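Local structure of catechol 1,2-dioxygenase (Burkholderia vietnamiensis, 5TD3) at residues Val164-Ala169 against Ala234-Phe239; Asp79-Leu84 against Gly212-Gly217; Gly149-Leu154 against Phe297-Thr302. The protein probably catalyses the intradiol ring cleavage of catechol to cis,cis-muconate with molecular oxygen. All coordinates share one frame; numbering follows the deposited sequence.

Contact 1: Val164-Ala169 against Ala234-Phe239. With ZN (zinc ion), chain C.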
loop_
_atom_site.group_PDB
_atom_site.type_symbol
_atom_site.label_atom_id
_atom_site.label_comp_id
_atom_site.label_asym_id
_atom_site.label_seq_id
_atom_site.Cartn_x
_atom_site.Cartn_y
_atom_site.Cartn_z
ATOM N N VAL A 164 -27.737 14.763 14.157
ATOM C CA VAL A 164 -27.765 13.340 13.846
ATOM C C VAL A 164 -27.646 13.216 12.338
ATOM O O VAL A 164 -28.541 13.643 11.601
ATOM C CB VAL A 164 -29.044 12.671 14.371
ATOM C CG1 VAL A 164 -29.063 11.210 13.965
ATOM C CG2 VAL A 164 -29.129 12.789 15.895
ATOM N N GLU A 165 -26.539 12.643 11.869
ATOM C CA GLU A 165 -26.279 12.485 10.447
ATOM C C GLU A 165 -26.439 11.025 10.047
ATOM O O GLU A 165 -26.040 10.127 10.788
ATOM C CB GLU A 165 -24.871 12.949 10.089
ATOM C CG GLU A 165 -24.546 14.378 10.411
ATOM C CD GLU A 165 -23.121 14.698 10.031
ATOM O OE1 GLU A 165 -22.830 14.654 8.833
ATOM O OE2 GLU A 165 -22.294 14.994 10.918
ATOM N N CYS A 166 -27.014 10.805 8.877
ATOM C CA CYS A 166 -27.381 9.480 8.403
ATOM C C CYS A 166 -26.870 9.304 6.981
ATOM O O CYS A 166 -27.015 10.214 6.160
ATOM C CB CYS A 166 -28.908 9.328 8.415
ATOM S SG CYS A 166 -29.546 7.714 7.953
ATOM N N TRP A 167 -26.295 8.142 6.673
ATOM C CA TRP A 167 -26.088 7.806 5.265
ATOM C C TRP A 167 -26.179 6.298 5.101
ATOM O O TRP A 167 -25.826 5.540 6.006
ATOM C CB TRP A 167 -24.747 8.341 4.711
ATOM C CG TRP A 167 -23.446 7.788 5.318
ATOM C CD1 TRP A 167 -22.564 6.923 4.727
ATOM C CD2 TRP A 167 -22.860 8.142 6.583
ATOM N NE1 TRP A 167 -21.488 6.695 5.556
ATOM C CE2 TRP A 167 -21.647 7.434 6.700
ATOM C CE3 TRP A 167 -23.259 8.980 7.639
ATOM C CZ2 TRP A 167 -20.827 7.527 7.824
ATOM C CZ3 TRP A 167 -22.443 9.081 8.755
ATOM C CH2 TRP A 167 -21.240 8.360 8.843
ATOM N N HIS A 168 -26.692 5.869 3.949
ATOM C CA HIS A 168 -26.851 4.444 3.691
ATOM C C HIS A 168 -27.035 4.224 2.195
ATOM O O HIS A 168 -27.158 5.173 1.410
ATOM C CB HIS A 168 -28.025 3.853 4.491
ATOM C CG HIS A 168 -29.362 4.359 4.056
ATOM N ND1 HIS A 168 -30.032 3.853 2.961
ATOM C CD2 HIS A 168 -30.144 5.342 4.558
ATOM C CE1 HIS A 168 -31.179 4.496 2.818
ATOM N NE2 HIS A 168 -31.273 5.405 3.774
ATOM N N ALA A 169 -27.051 2.952 1.814
ATOM C CA ALA A 169 -27.068 2.531 0.416
ATOM C C ALA A 169 -28.495 2.412 -0.129
ATOM O O ALA A 169 -29.479 2.381 0.620
ATOM C CB ALA A 169 -26.338 1.196 0.267
ATOM N N ALA A 234 -27.139 -5.373 5.310
ATOM C CA ALA A 234 -27.758 -4.055 5.215
ATOM C C ALA A 234 -27.595 -3.305 6.532
ATOM O O ALA A 234 -27.740 -3.880 7.617
ATOM C CB ALA A 234 -29.241 -4.169 4.850
ATOM N N HIS A 235 -27.306 -2.008 6.440
ATOM C CA HIS A 235 -27.008 -1.219 7.629
ATOM C C HIS A 235 -27.227 0.251 7.306
ATOM O O HIS A 235 -27.390 0.644 6.151
ATOM C CB HIS A 235 -25.568 -1.449 8.087
ATOM C CG HIS A 235 -24.568 -1.101 7.030
ATOM N ND1 HIS A 235 -24.276 -1.944 5.981
ATOM C CD2 HIS A 235 -23.825 0.017 6.832
ATOM C CE1 HIS A 235 -23.386 -1.369 5.191
ATOM N NE2 HIS A 235 -23.094 -0.181 5.688
ATOM N N VAL A 236 -27.207 1.066 8.352
ATOM C CA VAL A 236 -27.362 2.509 8.247
ATOM C C VAL A 236 -26.286 3.129 9.116
ATOM O O VAL A 236 -26.096 2.694 10.256
ATOM C CB VAL A 236 -28.751 2.980 8.713
ATOM C CG1 VAL A 236 -28.842 4.491 8.634
ATOM C CG2 VAL A 236 -29.860 2.341 7.871
ATOM N N HIS A 237 -25.571 4.122 8.576
ATOM C CA HIS A 237 -24.520 4.823 9.310
ATOM C C HIS A 237 -25.068 6.054 10.017
ATOM O O HIS A 237 -25.970 6.731 9.509
ATOM C CB HIS A 237 -23.394 5.316 8.393
ATOM C CG HIS A 237 -22.672 4.236 7.651
ATOM N ND1 HIS A 237 -21.518 3.654 8.129
ATOM C CD2 HIS A 237 -22.900 3.679 6.436
ATOM C CE1 HIS A 237 -21.091 2.749 7.262
ATOM N NE2 HIS A 237 -21.907 2.752 6.221
ATOM N N PHE A 238 -24.433 6.394 11.148
ATOM C CA PHE A 238 -24.709 7.629 11.871
ATOM C C PHE A 238 -23.442 8.283 12.419
ATOM O O PHE A 238 -22.539 7.615 12.930
ATOM C CB PHE A 238 -25.666 7.400 13.053
ATOM C CG PHE A 238 -27.012 6.894 12.657
ATOM C CD1 PHE A 238 -28.002 7.762 12.244
ATOM C CD2 PHE A 238 -27.296 5.538 12.710
ATOM C CE1 PHE A 238 -29.251 7.293 11.887
ATOM C CE2 PHE A 238 -28.554 5.066 12.358
ATOM C CZ PHE A 238 -29.529 5.948 11.948
ATOM N N PHE A 239 -23.406 9.608 12.325
ATOM C CA PHE A 239 -22.619 10.475 13.187
ATOM C C PHE A 239 -23.601 11.193 14.095
ATOM O O PHE A 239 -24.667 11.609 13.635
ATOM C CB PHE A 239 -21.865 11.566 12.407
ATOM C CG PHE A 239 -20.588 11.131 11.747
ATOM C CD1 PHE A 239 -19.769 10.179 12.307
ATOM C CD2 PHE A 239 -20.193 11.750 10.564
ATOM C CE1 PHE A 239 -18.577 9.816 11.671
ATOM C CE2 PHE A 239 -19.020 11.391 9.926
ATOM C CZ PHE A 239 -18.215 10.417 10.489
HETATM ZN ZN ZN C . -22.085 1.410 4.816
HETATM O O HOH W 1 -25.853 1.226 3.785
#
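Trp167 and His237 lie face to face across two neighbouring antiparallel strands, 163-167 and 235-241, of one sheet of the dioxygenase beta-sandwich, where the metal site is built. The five-membered ring of Trp167 and the imidazole of His237 form an offset stack, their planes 6° apart and centroids 4.2 Å apart. Beside the imidazole, His237 CB sits over the six-membered ring of Trp167 in a CH-pi contact, 3.3 Å from its centroid. Trp167 CG stands between its backbone N and carbonyl carbon (chi1 64°), which lays the indole across the neighbouring strand. The far edge of the indole turns toward Phe239 in an edge-to-face pair, planes at 56°, with CH2 over the centre of the phenyl face. Tyr121 meets both Trp167 and Phe239 edge-to-face and bonds Glu165 OE1, extending the cluster. On the other face of the sheet, Cys166 SG touches Val236 CG1 at 3.4 Å and approaches the Phe238 ring obliquely. Four backbone bonds join Glu165 to Phe239 and Trp167 to His237; the straightest, Glu165 N to Phe239 O, measures 2.8 Å. Past the paired residues, a water accepts from Ala169 N and donates to His235 O, while His168 ND1 bonds Ala169 O and its NE2 reaches Thr205. His235 ND1 is tied to Pro233 O, a bond that probably helps set the rotation of the ring. With Tyr175 as third protein ligand, the zinc ion is held by His235 NE2 at 2.1 Å and His237 NE2 at 1.9 Å.

Contact 2: Asp79-Leu84 against Gly212-Gly217. With PTY (phosphatidylethanolamine), chain G.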
loop_
_atom_site.group_PDB
_atom_site.type_symbol
_atom_site.label_atom_id
_atom_site.label_comp_id
_atom_site.label_asym_id
_atom_site.label_seq_id
_atom_site.Cartn_x
_atom_site.Cartn_y
_atom_site.Cartn_z
ATOM N N ASP A 79 -6.476 1.521 -7.346
ATOM C CA ASP A 79 -7.920 1.389 -7.174
ATOM C C ASP A 79 -8.484 2.338 -6.124
ATOM O O ASP A 79 -9.708 2.386 -5.968
ATOM C CB ASP A 79 -8.301 -0.041 -6.774
ATOM C CG ASP A 79 -8.114 -1.039 -7.896
ATOM O OD1 ASP A 79 -8.006 -0.617 -9.073
ATOM O OD2 ASP A 79 -8.088 -2.254 -7.596
ATOM N N GLY A 80 -7.633 3.060 -5.399
ATOM C CA GLY A 80 -8.123 3.911 -4.326
ATOM C C GLY A 80 -8.852 3.163 -3.233
ATOM O O GLY A 80 -9.789 3.711 -2.646
ATOM N N GLU A 81 -8.439 1.918 -2.936
ATOM C CA GLU A 81 -9.174 1.034 -2.039
ATOM C C GLU A 81 -8.449 0.750 -0.729
ATOM O O GLU A 81 -8.877 -0.138 0.008
ATOM C CB GLU A 81 -9.491 -0.295 -2.737
ATOM C CG GLU A 81 -10.641 -0.197 -3.717
ATOM C CD GLU A 81 -11.122 -1.551 -4.199
ATOM O OE1 GLU A 81 -10.796 -2.553 -3.541
ATOM O OE2 GLU A 81 -11.844 -1.606 -5.217
ATOM N N ALA A 82 -7.385 1.489 -0.391
ATOM C CA ALA A 82 -6.651 1.140 0.825
ATOM C C ALA A 82 -7.545 1.205 2.064
ATOM O O ALA A 82 -7.384 0.392 2.983
ATOM C CB ALA A 82 -5.437 2.053 1.008
ATOM N N ALA A 83 -8.489 2.163 2.112
ATOM C CA ALA A 83 -9.375 2.257 3.280
ATOM C C ALA A 83 -10.434 1.161 3.277
ATOM O O ALA A 83 -10.903 0.746 4.342
ATOM C CB ALA A 83 -10.054 3.622 3.342
ATOM N N LEU A 84 -10.802 0.667 2.101
ATOM C CA LEU A 84 -11.694 -0.481 2.024
ATOM C C LEU A 84 -11.004 -1.744 2.523
ATOM O O LEU A 84 -11.626 -2.568 3.199
ATOM C CB LEU A 84 -12.173 -0.668 0.586
ATOM C CG LEU A 84 -13.293 -1.688 0.399
ATOM C CD1 LEU A 84 -14.556 -1.238 1.111
ATOM C CD2 LEU A 84 -13.546 -1.885 -1.093
ATOM N N GLY A 212 -21.382 -4.641 -1.272
ATOM C CA GLY A 212 -20.316 -5.558 -1.639
ATOM C C GLY A 212 -19.136 -4.810 -2.228
ATOM O O GLY A 212 -19.295 -3.775 -2.871
ATOM N N CYS A 213 -17.933 -5.349 -2.001
ATOM C CA CYS A 213 -16.732 -4.714 -2.545
ATOM C C CYS A 213 -16.793 -4.697 -4.070
ATOM O O CYS A 213 -17.411 -5.573 -4.677
ATOM C CB CYS A 213 -15.466 -5.453 -2.121
ATOM S SG CYS A 213 -15.049 -5.254 -0.392
ATOM N N PRO A 214 -16.174 -3.707 -4.709
ATOM C CA PRO A 214 -16.063 -3.717 -6.178
ATOM C C PRO A 214 -15.458 -5.026 -6.648
ATOM O O PRO A 214 -14.324 -5.363 -6.278
ATOM C CB PRO A 214 -15.126 -2.535 -6.469
ATOM C CG PRO A 214 -15.320 -1.625 -5.337
ATOM C CD PRO A 214 -15.536 -2.514 -4.126
ATOM N N PRO A 215 -16.185 -5.794 -7.461
ATOM C CA PRO A 215 -15.761 -7.178 -7.729
ATOM C C PRO A 215 -14.400 -7.297 -8.390
ATOM O O PRO A 215 -13.710 -8.301 -8.172
ATOM C CB PRO A 215 -16.885 -7.729 -8.625
ATOM C CG PRO A 215 -17.678 -6.550 -9.057
ATOM C CD PRO A 215 -17.527 -5.510 -7.995
ATOM N N GLN A 216 -13.974 -6.302 -9.166
ATOM C CA GLN A 216 -12.678 -6.342 -9.832
ATOM C C GLN A 216 -11.583 -5.622 -9.055
ATOM O O GLN A 216 -10.444 -5.555 -9.533
ATOM C CB GLN A 216 -12.784 -5.721 -11.233
ATOM C CG GLN A 216 -13.963 -6.191 -12.065
ATOM C CD GLN A 216 -13.974 -7.685 -12.266
ATOM O OE1 GLN A 216 -12.947 -8.348 -12.136
ATOM N NE2 GLN A 216 -15.142 -8.227 -12.590
ATOM N N GLY A 217 -11.900 -5.084 -7.880
ATOM C CA GLY A 217 -10.961 -4.280 -7.131
ATOM C C GLY A 217 -9.972 -5.089 -6.300
ATOM O O GLY A 217 -10.123 -6.293 -6.072
HETATM C C1 PTY G . 0.502 -14.509 -5.089
HETATM C C2 PTY G . 3.008 -10.332 -9.112
HETATM C C3 PTY G . 1.862 -11.173 -9.748
HETATM O O4 PTY G . 0.600 -14.750 -3.665
HETATM C C5 PTY G . -1.030 -13.304 -6.690
HETATM C C6 PTY G . -0.662 -13.566 -5.255
HETATM O O7 PTY G . -0.301 -12.335 -4.556
HETATM C C8 PTY G . -1.282 -11.495 -4.198
HETATM O O10 PTY G . -2.392 -11.521 -4.659
HETATM C C11 PTY G . -0.820 -10.560 -3.126
HETATM C C12 PTY G . -1.687 -10.664 -1.887
HETATM C C13 PTY G . -0.951 -10.261 -0.632
HETATM C C14 PTY G . -0.247 -8.937 -0.752
HETATM C C15 PTY G . -0.652 -7.977 0.333
HETATM C C16 PTY G . -0.454 -8.519 1.727
HETATM C C17 PTY G . -1.249 -7.738 2.739
HETATM C C18 PTY G . -0.958 -8.084 4.172
HETATM C C19 PTY G . -1.944 -7.433 5.122
HETATM C C20 PTY G . -1.587 -7.585 6.581
HETATM C C21 PTY G . -1.106 -6.314 7.255
HETATM C C22 PTY G . -0.128 -5.488 6.447
HETATM C C23 PTY G . -0.759 -4.247 5.842
HETATM C C24 PTY G . -2.209 -4.058 6.251
HETATM C C25 PTY G . -2.806 -2.733 5.838
HETATM C C26 PTY G . -4.307 -2.787 5.681
HETATM C C27 PTY G . -4.935 -1.420 5.564
HETATM C C28 PTY G . -4.315 -0.566 4.493
HETATM C C29 PTY G . -4.470 -1.165 3.126
HETATM C C30 PTY G . 1.819 -14.818 -3.126
HETATM C C31 PTY G . 1.748 -14.907 -1.628
HETATM O O30 PTY G . 2.833 -14.812 -3.768
HETATM C C32 PTY G . 2.679 -13.939 -0.901
HETATM C C33 PTY G . 2.231 -12.495 -0.985
HETATM C C34 PTY G . 2.432 -11.683 0.287
HETATM C C35 PTY G . 3.819 -11.088 0.475
HETATM C C36 PTY G . 3.834 -9.773 1.253
HETATM C C37 PTY G . 5.212 -9.133 1.359
HETATM C C38 PTY G . 5.239 -7.684 1.838
HETATM C C39 PTY G . 4.944 -6.631 0.774
HETATM C C40 PTY G . 4.604 -5.254 1.329
HETATM C C41 PTY G . 5.781 -4.369 1.736
HETATM C C42 PTY G . 6.498 -3.655 0.592
HETATM C C43 PTY G . 6.590 -2.133 0.733
HETATM C C44 PTY G . 7.202 -1.684 2.044
HETATM P P1 PTY G . 0.635 -13.394 -8.770
HETATM O O11 PTY G . 1.911 -12.493 -9.148
HETATM O O12 PTY G . -0.471 -13.157 -9.815
HETATM O O13 PTY G . 0.918 -14.849 -8.675
HETATM O O14 PTY G . 0.120 -12.813 -7.402
HETATM N N1 PTY G . 4.313 -10.944 -9.445
HETATM O O HOH W 2 -10.039 -2.351 -10.405
HETATM O O HOH W 3 -12.654 -4.665 -4.145
#
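Glu81 and Pro214 meet tip to tip, bridged on the polar side by a water that donates to Glu81 OE1 at 2.9 Å and to Pro214 O at 2.8 Å. A second water donates to Asp79 OD1 and, weakly, to Gln216 O. The direct bonds of both carboxylates go just beyond the segments: Glu81 OE1 is hydrogen-bonded to Thr219 OG1, Asp79 OD2 to Ala218 N and in a salt bridge to Lys75. Two carboxylate oxygens rest on Gly217 CA, Glu81 OE2 at 3.4 Å and Asp79 OD2 at 3.5 Å. The apolar contacts belong to Leu84. Its CG is anti to the backbone N (chi1 -170°), which turns the branch toward the loop, where CD2 reaches Pro214 CD at 3.7 Å and Cys213 SG at 3.8 Å. Ala82, on the same short helix, lies 3.3 Å through its O from C29 of the phosphatidylethanolamine, and its N bonds Asn74 of the second subunit. The contact thus joins two helix starts: Gly80 closes the preceding helix in a Schellman motif and Glu81 is the N-cap of the next, while the type I turn Pro214-Gly217 leads to Gly217, N-cap of helix 218-226, at the junction of the helical N-terminal region and the dioxygenase domain.

Contact 3: Gly149-Leu154 against Phe297-Thr302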
loop_
_atom_site.group_PDB
_atom_site.type_symbol
_atom_site.label_atom_id
_atom_site.label_comp_id
_atom_site.label_asym_id
_atom_site.label_seq_id
_atom_site.Cartn_x
_atom_site.Cartn_y
_atom_site.Cartn_z
ATOM N N GLY A 149 -36.109 8.162 16.987
ATOM C CA GLY A 149 -35.692 7.903 18.353
ATOM C C GLY A 149 -35.369 9.209 19.048
ATOM O O GLY A 149 -35.752 10.283 18.582
ATOM N N THR A 150 -34.672 9.095 20.178
ATOM C CA THR A 150 -34.258 10.245 20.966
ATOM C C THR A 150 -32.753 10.204 21.192
ATOM O O THR A 150 -32.149 9.128 21.254
ATOM C CB THR A 150 -34.987 10.279 22.321
ATOM O OG1 THR A 150 -36.381 10.015 22.120
ATOM C CG2 THR A 150 -34.829 11.635 22.989
ATOM N N VAL A 151 -32.155 11.385 21.309
ATOM C CA VAL A 151 -30.757 11.530 21.694
ATOM C C VAL A 151 -30.740 11.924 23.164
ATOM O O VAL A 151 -31.419 12.878 23.559
ATOM C CB VAL A 151 -30.030 12.573 20.826
ATOM C CG1 VAL A 151 -28.537 12.619 21.174
ATOM C CG2 VAL A 151 -30.203 12.246 19.340
ATOM N N LYS A 152 -30.010 11.163 23.984
ATOM C CA LYS A 152 -29.978 11.401 25.425
ATOM C C LYS A 152 -28.539 11.390 25.921
ATOM O O LYS A 152 -27.637 10.869 25.260
ATOM C CB LYS A 152 -30.782 10.344 26.199
ATOM C CG LYS A 152 -32.298 10.405 25.968
ATOM C CD LYS A 152 -33.015 9.292 26.705
ATOM C CE LYS A 152 -34.520 9.417 26.550
ATOM N NZ LYS A 152 -35.235 8.269 27.183
ATOM N N ASP A 153 -28.334 11.960 27.109
ATOM C CA ASP A 153 -27.037 11.897 27.757
ATOM C C ASP A 153 -27.008 10.719 28.740
ATOM O O ASP A 153 -27.953 9.933 28.832
ATOM C CB ASP A 153 -26.701 13.238 28.426
ATOM C CG ASP A 153 -27.675 13.635 29.543
ATOM O OD1 ASP A 153 -28.329 12.765 30.144
ATOM O OD2 ASP A 153 -27.746 14.842 29.849
ATOM N N LEU A 154 -25.907 10.589 29.482
ATOM C CA LEU A 154 -25.743 9.461 30.396
ATOM C C LEU A 154 -26.666 9.528 31.609
ATOM O O LEU A 154 -26.757 8.534 32.342
ATOM C CB LEU A 154 -24.286 9.359 30.853
ATOM C CG LEU A 154 -23.250 8.915 29.818
ATOM C CD1 LEU A 154 -21.851 8.957 30.407
ATOM C CD2 LEU A 154 -23.562 7.522 29.292
ATOM N N PHE A 297 -34.694 3.772 17.292
ATOM C CA PHE A 297 -33.278 3.645 17.631
ATOM C C PHE A 297 -32.854 4.877 18.407
ATOM O O PHE A 297 -32.926 5.992 17.886
ATOM C CB PHE A 297 -32.417 3.470 16.381
ATOM C CG PHE A 297 -30.958 3.212 16.675
ATOM C CD1 PHE A 297 -30.556 2.043 17.304
ATOM C CD2 PHE A 297 -29.988 4.128 16.288
ATOM C CE1 PHE A 297 -29.215 1.806 17.567
ATOM C CE2 PHE A 297 -28.646 3.891 16.539
ATOM C CZ PHE A 297 -28.260 2.733 17.179
ATOM N N ASP A 298 -32.435 4.669 19.648
ATOM C CA ASP A 298 -32.052 5.744 20.547
ATOM C C ASP A 298 -30.534 5.876 20.600
ATOM O O ASP A 298 -29.803 4.892 20.457
ATOM C CB ASP A 298 -32.605 5.481 21.952
ATOM C CG ASP A 298 -34.124 5.477 21.988
ATOM O OD1 ASP A 298 -34.747 6.242 21.210
ATOM O OD2 ASP A 298 -34.691 4.703 22.795
ATOM N N PHE A 299 -30.065 7.110 20.764
ATOM C CA PHE A 299 -28.651 7.400 20.962
ATOM C C PHE A 299 -28.412 7.854 22.393
ATOM O O PHE A 299 -29.192 8.635 22.941
ATOM C CB PHE A 299 -28.155 8.498 20.024
ATOM C CG PHE A 299 -28.275 8.163 18.574
ATOM C CD1 PHE A 299 -27.297 7.417 17.937
ATOM C CD2 PHE A 299 -29.365 8.610 17.841
ATOM C CE1 PHE A 299 -27.406 7.116 16.588
ATOM C CE2 PHE A 299 -29.485 8.320 16.489
ATOM C CZ PHE A 299 -28.501 7.568 15.861
ATOM N N VAL A 300 -27.339 7.356 22.998
ATOM C CA VAL A 300 -26.869 7.840 24.289
ATOM C C VAL A 300 -25.444 8.326 24.094
ATOM O O VAL A 300 -24.575 7.556 23.660
ATOM C CB VAL A 300 -26.946 6.762 25.374
ATOM C CG1 VAL A 300 -26.395 7.313 26.696
ATOM C CG2 VAL A 300 -28.396 6.310 25.539
ATOM N N LEU A 301 -25.215 9.602 24.376
ATOM C CA LEU A 301 -23.933 10.245 24.140
ATOM C C LEU A 301 -23.065 10.212 25.395
ATOM O O LEU A 301 -23.549 10.043 26.513
ATOM C CB LEU A 301 -24.135 11.692 23.684
ATOM C CG LEU A 301 -25.049 11.934 22.473
ATOM C CD1 LEU A 301 -24.969 13.392 22.015
ATOM C CD2 LEU A 301 -24.719 10.993 21.310
ATOM N N THR A 302 -21.760 10.391 25.190
ATOM C CA THR A 302 -20.843 10.488 26.313
ATOM C C THR A 302 -20.278 11.905 26.428
ATOM O O THR A 302 -20.154 12.612 25.424
ATOM C CB THR A 302 -19.697 9.473 26.175
ATOM O OG1 THR A 302 -19.018 9.652 24.925
ATOM C CG2 THR A 302 -20.244 8.063 26.249
HETATM O O HOH W 4 -37.370 7.232 21.522
HETATM O O HOH W 5 -34.266 6.002 25.874
HETATM O O HOH W 6 -36.300 6.912 24.228
#
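Thr150 N donates to Asp298 OD1 at 3.0 Å, meeting the carboxylate on its anti side and 26° out of its plane. This side-chain acceptor stands just ahead of three backbone bonds, Phe299 N to Thr150 O, Lys152 N to Phe299 O and Leu301 N to Lys152 O, each 2.9 Å long. One water donates to Asp298 OD1 and also bonds Thr150 OG1. Lys152 NZ and Asp298 OD2, 5.7 Å apart, are not in direct contact and are linked by two more waters, each with one weak leg. Strands 144-152 and 292-300 run parallel here, side by side in the second sheet of the dioxygenase beta-sandwich, with Val151 beside Phe299 and Lys152 beside Val300. Val151 and Phe299 point inward between the sheets; the Val151 side chain lies slantwise to Phe299, CG2 4.0 Å from CD2, and its CG1, anti to the backbone N (chi1 -175°), packs on Leu301 CD1 at 3.7 Å. Asp153 OD1 accepts from Asp155 N and Lys157 N. The end of Leu154 reaches the other strand, crossing Val300 at about a right angle with CD2 3.8 Å from CG1, and its CG rests 3.5 Å from Leu301 O, a buried carbonyl without a polar partner in the model.

How the contacts relate
Contacts 1 and 3 hold the two facing sheets of one sandwich: contact 1 pairs antiparallel strands of one, contact 3 parallel strands of the other. They touch in the core between them, where Phe238 CG lies 3.6 Å from Phe299 CZ and Val164 CG2 lies 3.6 Å from Val151 CG2. Contact 1 is almost wholly buried, aromatic and metal-binding; contact 3 is apolar inside but water-linked and charged outside. Contact 2, partly buried, joins two helix starts, relying on bridging waters and side-chain contacts instead of strand pairing. It comes within about 8 Å of contact 1 at the nearest atoms, whereas about 21 Å separates it from contact 3.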